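Local coordinates for nitroreductase-like family protein (Bacillus cereus, PDB 2I7H), which binds flavin mononucleotide and belongs to the nitroreductase-like family of flavoproteins, at residues Lys63-Glu75 with Gly140-Gly152. Sequence-based numbering, arbitrary orientation.
Sequences KKLVDAVLNSFTE and GLNYNPLFIEGIG
Phe147 turns the edge of its ring to helix 63-71. Leu65 CD2 lies at that edge, near the ring plane, 3.5 Å from Phe147 CE2. The carbonyl carbon of Ala68 meets the same edge at CD2. Val69 lies alongside Phe147 and points the same way, with its CG2 3.7 Å from Phe147 CE2. With CG anti to the backbone N (chi1 176°), the Phe147 ring is carried toward helix 63-71, though its CB bond does not point straight at it. One face of the ring is covered by Leu141 CD1, 3.6 Å above the plane and offset toward the rim. Leu141 also crosses Val69 at about a right angle. Ile151 CG2 packs on Ala68 CB at 3.6 Å and also touches Leu65 CD2.

The two helices run nearly antiparallel, at 154°, with the segment axes 8.3 Å apart. The nearest CA pairs are Ala68 with Gly150 and Ser72 with Leu146; at the first, Ala68 CB lies against Gly150 O. This pairs two helices of the nitroreductase fold beside its central antiparallel sheet. Phe147 reaches Ile159 and Ile162 of strand 157-167, while Leu65 and Ile151 both touch Tyr57 of strand 53-58.

A water bridges Ala68 O and Leu146 O. In the conformer given, one of two, Ser72 OG donates to Val69 O at 2.6 Å and lies against Leu141 CD1; Ser72 CB rests on Phe147 CB. Asn144 caps helix 145-150, its OD1 accepting from Leu146 N. Its ND2 makes a weak, bent bond to Ser72 O (3.1 Å, 126°) and donates to a second water.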
loop_
_atom_site.group_PDB
_atom_site.type_symbol
_atom_site.label_atom_id
_atom_site.label_comp_id
_atom_site.label_asym_id
_atom_site.label_seq_id
_atom_site.Cartn_x
_atom_site.Cartn_y
_atom_site.Cartn_z
ATOM N N LYS A 63 -24.521 -8.449 10.930
ATOM C CA LYS A 63 -25.518 -7.612 11.584
ATOM C C LYS A 63 -24.919 -6.925 12.789
ATOM O O LYS A 63 -25.387 -5.867 13.196
ATOM C CB LYS A 63 -26.743 -8.426 12.009
ATOM C CG LYS A 63 -27.677 -8.789 10.882
ATOM C CD LYS A 63 -28.908 -9.545 11.437
ATOM C CE LYS A 63 -29.534 -10.486 10.393
ATOM N NZ LYS A 63 -30.615 -11.382 10.976
ATOM N N LYS A 64 -23.891 -7.538 13.366
ATOM C CA LYS A 64 -23.212 -6.944 14.517
ATOM C C LYS A 64 -22.461 -5.691 14.098
ATOM O O LYS A 64 -22.476 -4.696 14.811
ATOM C CB LYS A 64 -22.247 -7.932 15.170
ATOM C CG LYS A 64 -22.926 -9.037 15.893
ATOM C CD LYS A 64 -22.337 -9.182 17.272
ATOM C CE LYS A 64 -22.960 -10.362 17.981
ATOM N NZ LYS A 64 -22.291 -11.571 17.477
ATOM N N LEU A 65 -21.809 -5.775 12.937
ATOM C CA LEU A 65 -21.113 -4.656 12.330
ATOM C C LEU A 65 -22.118 -3.577 12.008
ATOM O O LEU A 65 -21.886 -2.408 12.305
ATOM C CB LEU A 65 -20.442 -5.088 11.022
ATOM C CG LEU A 65 -19.105 -4.466 10.619
ATOM C CD1 LEU A 65 -19.017 -4.306 9.113
ATOM C CD2 LEU A 65 -18.821 -3.182 11.290
ATOM N N VAL A 66 -23.217 -3.974 11.372
ATOM C CA VAL A 66 -24.279 -3.034 11.041
ATOM C C VAL A 66 -24.763 -2.288 12.279
ATOM O O VAL A 66 -24.897 -1.065 12.243
ATOM C CB VAL A 66 -25.455 -3.696 10.301
ATOM C CG1 VAL A 66 -26.655 -2.765 10.266
ATOM C CG2 VAL A 66 -25.046 -4.045 8.901
ATOM N N ASP A 67 -25.005 -3.023 13.361
ATOM C CA ASP A 67 -25.473 -2.429 14.607
ATOM C C ASP A 67 -24.472 -1.372 15.123
ATOM O O ASP A 67 -24.865 -0.267 15.492
ATOM C CB ASP A 67 -25.772 -3.521 15.653
ATOM C CG ASP A 67 -27.054 -4.324 15.342
ATOM O OD1 ASP A 67 -27.773 -4.005 14.363
ATOM O OD2 ASP A 67 -27.347 -5.286 16.090
ATOM N N ALA A 68 -23.183 -1.707 15.103
ATOM C CA ALA A 68 -22.115 -0.761 15.429
ATOM C C ALA A 68 -22.112 0.463 14.497
ATOM O O ALA A 68 -21.990 1.598 14.966
ATOM C CB ALA A 68 -20.760 -1.459 15.466
ATOM N N VAL A 69 -22.305 0.248 13.198
ATOM C CA VAL A 69 -22.367 1.368 12.257
ATOM C C VAL A 69 -23.517 2.320 12.595
ATOM O O VAL A 69 -23.323 3.535 12.705
ATOM C CB VAL A 69 -22.502 0.918 10.763
ATOM C CG1 VAL A 69 -22.704 2.141 9.880
ATOM C CG2 VAL A 69 -21.265 0.145 10.307
ATOM N N LEU A 70 -24.718 1.753 12.728
ATOM C CA LEU A 70 -25.908 2.545 12.948
ATOM C C LEU A 70 -25.901 3.301 14.281
ATOM O O LEU A 70 -26.380 4.423 14.355
ATOM C CB LEU A 70 -27.157 1.675 12.804
ATOM C CG LEU A 70 -27.386 1.121 11.403
ATOM C CD1 LEU A 70 -28.748 0.462 11.358
ATOM C CD2 LEU A 70 -27.266 2.204 10.323
ATOM N N ASN A 71 -25.422 2.645 15.337
ATOM C CA ASN A 71 -25.408 3.219 16.684
ATOM C C ASN A 71 -24.440 4.380 16.774
ATOM O O ASN A 71 -24.458 5.146 17.739
ATOM C CB ASN A 71 -25.051 2.160 17.733
ATOM C CG ASN A 71 -26.191 1.211 18.007
ATOM O OD1 ASN A 71 -27.351 1.513 17.723
ATOM N ND2 ASN A 71 -25.873 0.045 18.567
ATOM N N SER A 72 -23.590 4.497 15.742
ATOM C CA SER A 72 -22.549 5.539 15.633
ATOM C C SER A 72 -23.008 6.810 14.911
ATOM O O SER A 72 -22.354 7.842 15.006
ATOM C CB SER A 72 -21.273 4.986 14.966
ATOM O OG SER A 72 -21.315 5.041 13.537
ATOM N N PHE A 73 -24.113 6.718 14.178
ATOM C CA PHE A 73 -24.706 7.839 13.472
ATOM C C PHE A 73 -25.502 8.738 14.397
ATOM O O PHE A 73 -26.117 8.271 15.370
ATOM C CB PHE A 73 -25.615 7.363 12.325
ATOM C CG PHE A 73 -24.878 6.712 11.182
ATOM C CD1 PHE A 73 -25.572 5.922 10.257
ATOM C CD2 PHE A 73 -23.492 6.856 11.036
ATOM C CE1 PHE A 73 -24.902 5.299 9.196
ATOM C CE2 PHE A 73 -22.815 6.242 9.983
ATOM C CZ PHE A 73 -23.513 5.470 9.059
ATOM N N THR A 74 -25.504 10.031 14.085
ATOM C CA THR A 74 -26.474 10.941 14.698
ATOM C C THR A 74 -27.838 10.499 14.217
ATOM O O THR A 74 -27.955 9.711 13.289
ATOM C CB THR A 74 -26.263 12.391 14.266
ATOM O OG1 THR A 74 -26.271 12.445 12.826
ATOM C CG2 THR A 74 -24.914 12.904 14.795
ATOM N N GLU A 75 -28.873 11.007 14.847
ATOM C CA GLU A 75 -30.191 10.574 14.499
ATOM C C GLU A 75 -30.539 10.962 13.057
ATOM O O GLU A 75 -31.282 10.247 12.394
ATOM C CB GLU A 75 -31.192 11.096 15.533
ATOM C CG GLU A 75 -32.212 10.050 15.999
ATOM C CD GLU A 75 -31.621 8.651 16.218
ATOM O OE1 GLU A 75 -30.467 8.517 16.709
ATOM O OE2 GLU A 75 -32.321 7.680 15.884
ATOM N N GLY A 140 -15.456 9.007 7.351
ATOM C CA GLY A 140 -15.589 9.355 8.744
ATOM C C GLY A 140 -16.015 8.276 9.708
ATOM O O GLY A 140 -15.755 8.393 10.901
ATOM N N LEU A 141 -16.654 7.228 9.197
ATOM C CA LEU A 141 -17.139 6.129 10.045
ATOM C C LEU A 141 -15.960 5.479 10.785
ATOM O O LEU A 141 -16.034 5.215 11.985
ATOM C CB LEU A 141 -17.918 5.114 9.199
ATOM C CG LEU A 141 -18.203 3.754 9.835
ATOM C CD1 LEU A 141 -19.354 3.891 10.896
ATOM C CD2 LEU A 141 -18.510 2.702 8.741
ATOM N N ASN A 142 -14.859 5.298 10.058
ATOM C CA ASN A 142 -13.654 4.669 10.554
ATOM C C ASN A 142 -12.929 5.491 11.619
ATOM O O ASN A 142 -12.049 4.971 12.312
ATOM C CB ASN A 142 -12.711 4.377 9.384
ATOM C CG ASN A 142 -13.329 3.446 8.329
ATOM O OD1 ASN A 142 -14.487 3.019 8.461
ATOM N ND2 ASN A 142 -12.544 3.108 7.283
ATOM N N TYR A 143 -13.300 6.762 11.758
ATOM C CA TYR A 143 -12.661 7.657 12.745
ATOM C C TYR A 143 -13.581 7.963 13.927
ATOM O O TYR A 143 -13.171 8.590 14.901
ATOM C CB TYR A 143 -12.178 8.974 12.082
ATOM C CG TYR A 143 -11.174 8.804 10.967
ATOM C CD1 TYR A 143 -11.567 8.332 9.710
ATOM C CD2 TYR A 143 -9.830 9.141 11.161
ATOM C CE1 TYR A 143 -10.634 8.165 8.662
ATOM C CE2 TYR A 143 -8.882 9.013 10.136
ATOM C CZ TYR A 143 -9.289 8.522 8.899
ATOM O OH TYR A 143 -8.375 8.396 7.901
ATOM N N ASN A 144 -14.831 7.504 13.819
ATOM C CA ASN A 144 -15.871 7.753 14.806
ATOM C C ASN A 144 -15.633 6.902 16.059
ATOM O O ASN A 144 -15.656 5.674 15.984
ATOM C CB ASN A 144 -17.244 7.475 14.179
ATOM C CG ASN A 144 -18.376 7.977 15.027
ATOM O OD1 ASN A 144 -18.334 7.885 16.242
ATOM N ND2 ASN A 144 -19.411 8.498 14.389
ATOM N N PRO A 145 -15.358 7.552 17.208
ATOM C CA PRO A 145 -15.037 6.803 18.421
ATOM C C PRO A 145 -16.182 5.896 18.884
ATOM O O PRO A 145 -15.935 4.875 19.544
ATOM C CB PRO A 145 -14.712 7.906 19.454
ATOM C CG PRO A 145 -15.301 9.142 18.916
ATOM C CD PRO A 145 -15.278 9.002 17.419
ATOM N N LEU A 146 -17.413 6.262 18.506
ATOM C CA LEU A 146 -18.588 5.435 18.744
ATOM C C LEU A 146 -18.572 4.117 17.965
ATOM O O LEU A 146 -18.945 3.080 18.507
ATOM C CB LEU A 146 -19.887 6.211 18.462
ATOM C CG LEU A 146 -20.346 7.273 19.475
ATOM C CD1 LEU A 146 -21.513 8.085 18.922
ATOM C CD2 LEU A 146 -20.665 6.684 20.851
ATOM N N PHE A 147 -18.151 4.164 16.703
ATOM C CA PHE A 147 -18.010 2.966 15.890
ATOM C C PHE A 147 -16.838 2.092 16.374
ATOM O O PHE A 147 -16.956 0.864 16.472
ATOM C CB PHE A 147 -17.865 3.346 14.402
ATOM C CG PHE A 147 -17.614 2.176 13.502
ATOM C CD1 PHE A 147 -16.391 2.040 12.841
ATOM C CD2 PHE A 147 -18.578 1.170 13.357
ATOM C CE1 PHE A 147 -16.142 0.944 12.033
ATOM C CE2 PHE A 147 -18.338 0.074 12.549
ATOM C CZ PHE A 147 -17.105 -0.039 11.882
ATOM N N ILE A 148 -15.722 2.745 16.688
ATOM C CA ILE A 148 -14.488 2.071 17.089
ATOM C C ILE A 148 -14.672 1.251 18.371
ATOM O O ILE A 148 -14.215 0.107 18.454
ATOM C CB ILE A 148 -13.327 3.087 17.243
ATOM C CG1 ILE A 148 -13.038 3.775 15.897
ATOM C CG2 ILE A 148 -12.072 2.401 17.776
ATOM C CD1 ILE A 148 -12.367 5.185 15.994
ATOM N N GLU A 149 -15.336 1.852 19.360
ATOM C CA GLU A 149 -15.694 1.182 20.613
ATOM C C GLU A 149 -16.794 0.153 20.331
ATOM O O GLU A 149 -16.745 -0.966 20.820
ATOM C CB GLU A 149 -16.095 2.229 21.679
ATOM C CG GLU A 149 -17.253 1.878 22.574
ATOM C CD GLU A 149 -18.528 2.737 22.322
ATOM O OE1 GLU A 149 -19.551 2.191 21.799
ATOM O OE2 GLU A 149 -18.516 3.952 22.674
ATOM N N GLY A 150 -17.756 0.546 19.495
ATOM C CA GLY A 150 -18.834 -0.326 19.033
ATOM C C GLY A 150 -18.419 -1.663 18.432
ATOM O O GLY A 150 -19.137 -2.641 18.591
ATOM N N ILE A 151 -17.273 -1.713 17.738
ATOM C CA ILE A 151 -16.759 -3.000 17.221
ATOM C C ILE A 151 -15.670 -3.622 18.112
ATOM O O ILE A 151 -15.001 -4.572 17.695
ATOM C CB ILE A 151 -16.273 -2.942 15.739
ATOM C CG1 ILE A 151 -15.105 -1.949 15.560
ATOM C CG2 ILE A 151 -17.426 -2.680 14.783
ATOM C CD1 ILE A 151 -14.452 -1.987 14.176
ATOM N N GLY A 152 -15.491 -3.083 19.323
ATOM C CA GLY A 152 -14.558 -3.660 20.301
ATOM C C GLY A 152 -13.082 -3.283 20.206
ATOM O O GLY A 152 -12.226 -3.978 20.767
HETATM O O HOH W 1 -21.327 1.721 17.588
HETATM O O HOH W 2 -20.187 7.753 11.840
#